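Local coordinates for urea carboxylase (Thermus thermophilus, PDB 3OEP), which is of unknown function, a KipI-KipA homologue with cyclophilin-like domains that was wrongly taken for an allophanate hydrolase and may bind ATP, at residues H244-P252 and F345-R354. Sequence-based numbering, arbitrary orientation.
Sequences HLGLARSGP and FLGSASPDLR
Asp-352 pushes its carboxylate into the bend of the facing loop at Leu-247 and Ala-248. A chi1 of -169°, which sets CG opposite the backbone N, carries it there. OD2 of Asp-352 accepts from N of Ala-248 at 2.9 Å. The donor comes in on the syn side, 27° out of the carboxylate plane. Leu-247 walls this hollow: its CA lies 3.4 Å from OD2 of Asp-352, and its CD2 also packs against that oxygen. The other branch of Leu-247 turns to the type I' beta turn 345-348, where its CD1 meets CD1 of Leu-346 at 3.6 Å, the two side chains crossing at about a right angle. Leu-245 CD1 touches Leu-346 CD1 more loosely, while the Phe-345 ring approaches Leu-247 CD1 obliquely.

Two waters fill in around the acid. One gives its protons to Ala-248 O and Asp-352 OD2; the other links Gly-246 O with Asp-352 OD1 and accepts from Arg-354 NH2. Arg-354 NH1 is hydrogen-bonded to Asp-459 O, and Asp-352 OD1 accepts from Gly-355 N. Replacing this aspartate by an alanine is likely to leave the N-H of Ala-248 and the two waters without the carboxylate that gathers them.

Farther along, Ser-250 is the bump: its OG donates to Pro-351 O at 2.7 Å, in the carbonyl plane, and rests on CB of Ser-350. Ser-350 OG is bonded to Asp-236, which also holds Ser-348 OG and Ala-349 N; Ser-348 OG accepts from Ser-350 N, an ST turn.

Both loops belong to the carboxyltransferase A and B region of the cyclophilin-like family. This buried pairing joins the one leading into helix 255-264 to the one between strands 331-336 and 366-368, with strand 233-235 packed against Ser-350 and Pro-351.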
# COMPACT_ATOMS: atom_id res chain seq x y z
N HIS A 244 4.28 0.90 9.88
CA HIS A 244 5.58 1.30 10.40
C HIS A 244 6.75 0.62 9.68
O HIS A 244 7.91 1.02 9.84
CB HIS A 244 5.65 1.05 11.92
CG HIS A 244 5.72 -0.40 12.30
ND1 HIS A 244 4.63 -1.25 12.21
CD2 HIS A 244 6.74 -1.14 12.79
CE1 HIS A 244 4.99 -2.46 12.62
NE2 HIS A 244 6.26 -2.42 12.98
N LEU A 245 6.45 -0.41 8.89
CA LEU A 245 7.45 -1.11 8.09
C LEU A 245 7.33 -0.80 6.60
O LEU A 245 8.12 -1.31 5.81
CB LEU A 245 7.30 -2.62 8.28
CG LEU A 245 7.41 -3.13 9.72
CD1 LEU A 245 6.96 -4.59 9.77
CD2 LEU A 245 8.83 -2.95 10.24
N GLY A 246 6.34 -0.00 6.22
CA GLY A 246 6.08 0.28 4.82
C GLY A 246 5.09 -0.65 4.14
O GLY A 246 4.95 -0.61 2.92
N LEU A 247 4.40 -1.48 4.92
CA LEU A 247 3.47 -2.46 4.36
C LEU A 247 2.09 -1.84 4.22
O LEU A 247 1.51 -1.35 5.19
CB LEU A 247 3.42 -3.70 5.24
CG LEU A 247 4.73 -4.48 5.32
CD1 LEU A 247 4.67 -5.50 6.45
CD2 LEU A 247 5.06 -5.13 3.98
N ALA A 248 1.57 -1.87 2.99
CA ALA A 248 0.27 -1.28 2.69
C ALA A 248 -0.87 -2.06 3.33
O ALA A 248 -0.72 -3.24 3.66
CB ALA A 248 0.07 -1.21 1.17
N ARG A 249 -2.02 -1.40 3.49
CA ARG A 249 -3.23 -2.05 3.98
C ARG A 249 -3.64 -3.19 3.05
O ARG A 249 -3.99 -4.28 3.50
CB ARG A 249 -4.36 -1.03 4.06
CG ARG A 249 -5.72 -1.59 4.46
CD ARG A 249 -5.68 -2.33 5.78
NE ARG A 249 -4.82 -1.68 6.74
CZ ARG A 249 -5.09 -0.53 7.35
NH1 ARG A 249 -6.22 0.13 7.12
NH2 ARG A 249 -4.20 -0.02 8.20
N SER A 250 -3.59 -2.92 1.75
CA SER A 250 -4.03 -3.88 0.74
C SER A 250 -5.48 -4.30 1.03
O SER A 250 -6.28 -3.48 1.48
CB SER A 250 -3.06 -5.07 0.68
OG SER A 250 -3.36 -5.94 -0.40
N GLY A 251 -5.83 -5.56 0.78
CA GLY A 251 -7.21 -5.99 0.92
C GLY A 251 -8.03 -5.57 -0.30
O GLY A 251 -7.47 -5.14 -1.31
N PRO A 252 -9.36 -5.69 -0.21
CA PRO A 252 -10.19 -5.39 -1.39
C PRO A 252 -10.33 -3.89 -1.59
O PRO A 252 -10.44 -3.15 -0.62
CB PRO A 252 -11.53 -6.03 -1.04
CG PRO A 252 -11.58 -6.01 0.45
CD PRO A 252 -10.17 -6.08 0.95
N PHE A 345 1.29 -13.69 5.64
CA PHE A 345 2.55 -13.01 5.94
C PHE A 345 2.21 -11.82 6.83
O PHE A 345 1.43 -10.95 6.44
CB PHE A 345 3.23 -12.54 4.66
CG PHE A 345 4.48 -11.73 4.89
CD1 PHE A 345 5.69 -12.36 5.16
CD2 PHE A 345 4.44 -10.34 4.86
CE1 PHE A 345 6.84 -11.61 5.38
CE2 PHE A 345 5.58 -9.59 5.07
CZ PHE A 345 6.78 -10.22 5.34
N LEU A 346 2.78 -11.81 8.03
CA LEU A 346 2.51 -10.80 9.05
C LEU A 346 1.01 -10.54 9.23
O LEU A 346 0.55 -9.39 9.19
CB LEU A 346 3.29 -9.51 8.76
CG LEU A 346 4.82 -9.67 8.76
CD1 LEU A 346 5.51 -8.36 8.40
CD2 LEU A 346 5.33 -10.18 10.11
N GLY A 347 0.26 -11.62 9.43
CA GLY A 347 -1.15 -11.55 9.80
C GLY A 347 -2.16 -11.54 8.67
O GLY A 347 -3.37 -11.60 8.92
N SER A 348 -1.69 -11.49 7.42
CA SER A 348 -2.59 -11.35 6.29
C SER A 348 -2.15 -12.15 5.07
O SER A 348 -0.96 -12.30 4.81
CB SER A 348 -2.72 -9.87 5.92
OG SER A 348 -3.45 -9.68 4.72
N ALA A 349 -3.14 -12.63 4.32
CA ALA A 349 -2.92 -13.30 3.05
C ALA A 349 -2.96 -12.33 1.86
O ALA A 349 -2.82 -12.75 0.71
CB ALA A 349 -3.97 -14.40 2.85
N SER A 350 -3.18 -11.04 2.13
CA SER A 350 -3.29 -10.06 1.05
C SER A 350 -1.92 -9.73 0.47
O SER A 350 -0.92 -9.67 1.19
CB SER A 350 -3.97 -8.77 1.51
OG SER A 350 -5.37 -8.95 1.71
N PRO A 351 -1.87 -9.49 -0.84
CA PRO A 351 -0.59 -9.17 -1.47
C PRO A 351 -0.11 -7.76 -1.16
O PRO A 351 -0.91 -6.85 -0.96
CB PRO A 351 -0.88 -9.31 -2.96
CG PRO A 351 -2.33 -9.05 -3.09
CD PRO A 351 -2.96 -9.58 -1.83
N ASP A 352 1.21 -7.59 -1.10
CA ASP A 352 1.80 -6.26 -1.12
C ASP A 352 2.74 -6.26 -2.30
O ASP A 352 3.90 -6.64 -2.17
CB ASP A 352 2.57 -5.96 0.17
CG ASP A 352 2.97 -4.49 0.27
OD1 ASP A 352 3.37 -3.89 -0.75
OD2 ASP A 352 2.85 -3.93 1.37
N LEU A 353 2.22 -5.87 -3.46
CA LEU A 353 2.96 -6.01 -4.71
C LEU A 353 4.22 -5.13 -4.71
O LEU A 353 5.25 -5.53 -5.25
CB LEU A 353 2.07 -5.72 -5.92
CG LEU A 353 0.82 -6.59 -6.10
CD1 LEU A 353 0.10 -6.20 -7.39
CD2 LEU A 353 1.18 -8.07 -6.09
N ARG A 354 4.13 -3.95 -4.10
CA ARG A 354 5.30 -3.09 -3.91
C ARG A 354 6.41 -3.83 -3.16
O ARG A 354 7.58 -3.72 -3.52
CB ARG A 354 4.90 -1.81 -3.15
CG ARG A 354 6.01 -0.78 -3.05
CD ARG A 354 5.56 0.50 -2.36
NE ARG A 354 4.53 1.22 -3.12
CZ ARG A 354 3.23 1.26 -2.83
NH1 ARG A 354 2.41 1.96 -3.63
NH2 ARG A 354 2.72 0.64 -1.77
O HOH W 1 3.87 -1.18 0.21
O HOH W 2 1.04 -5.08 3.01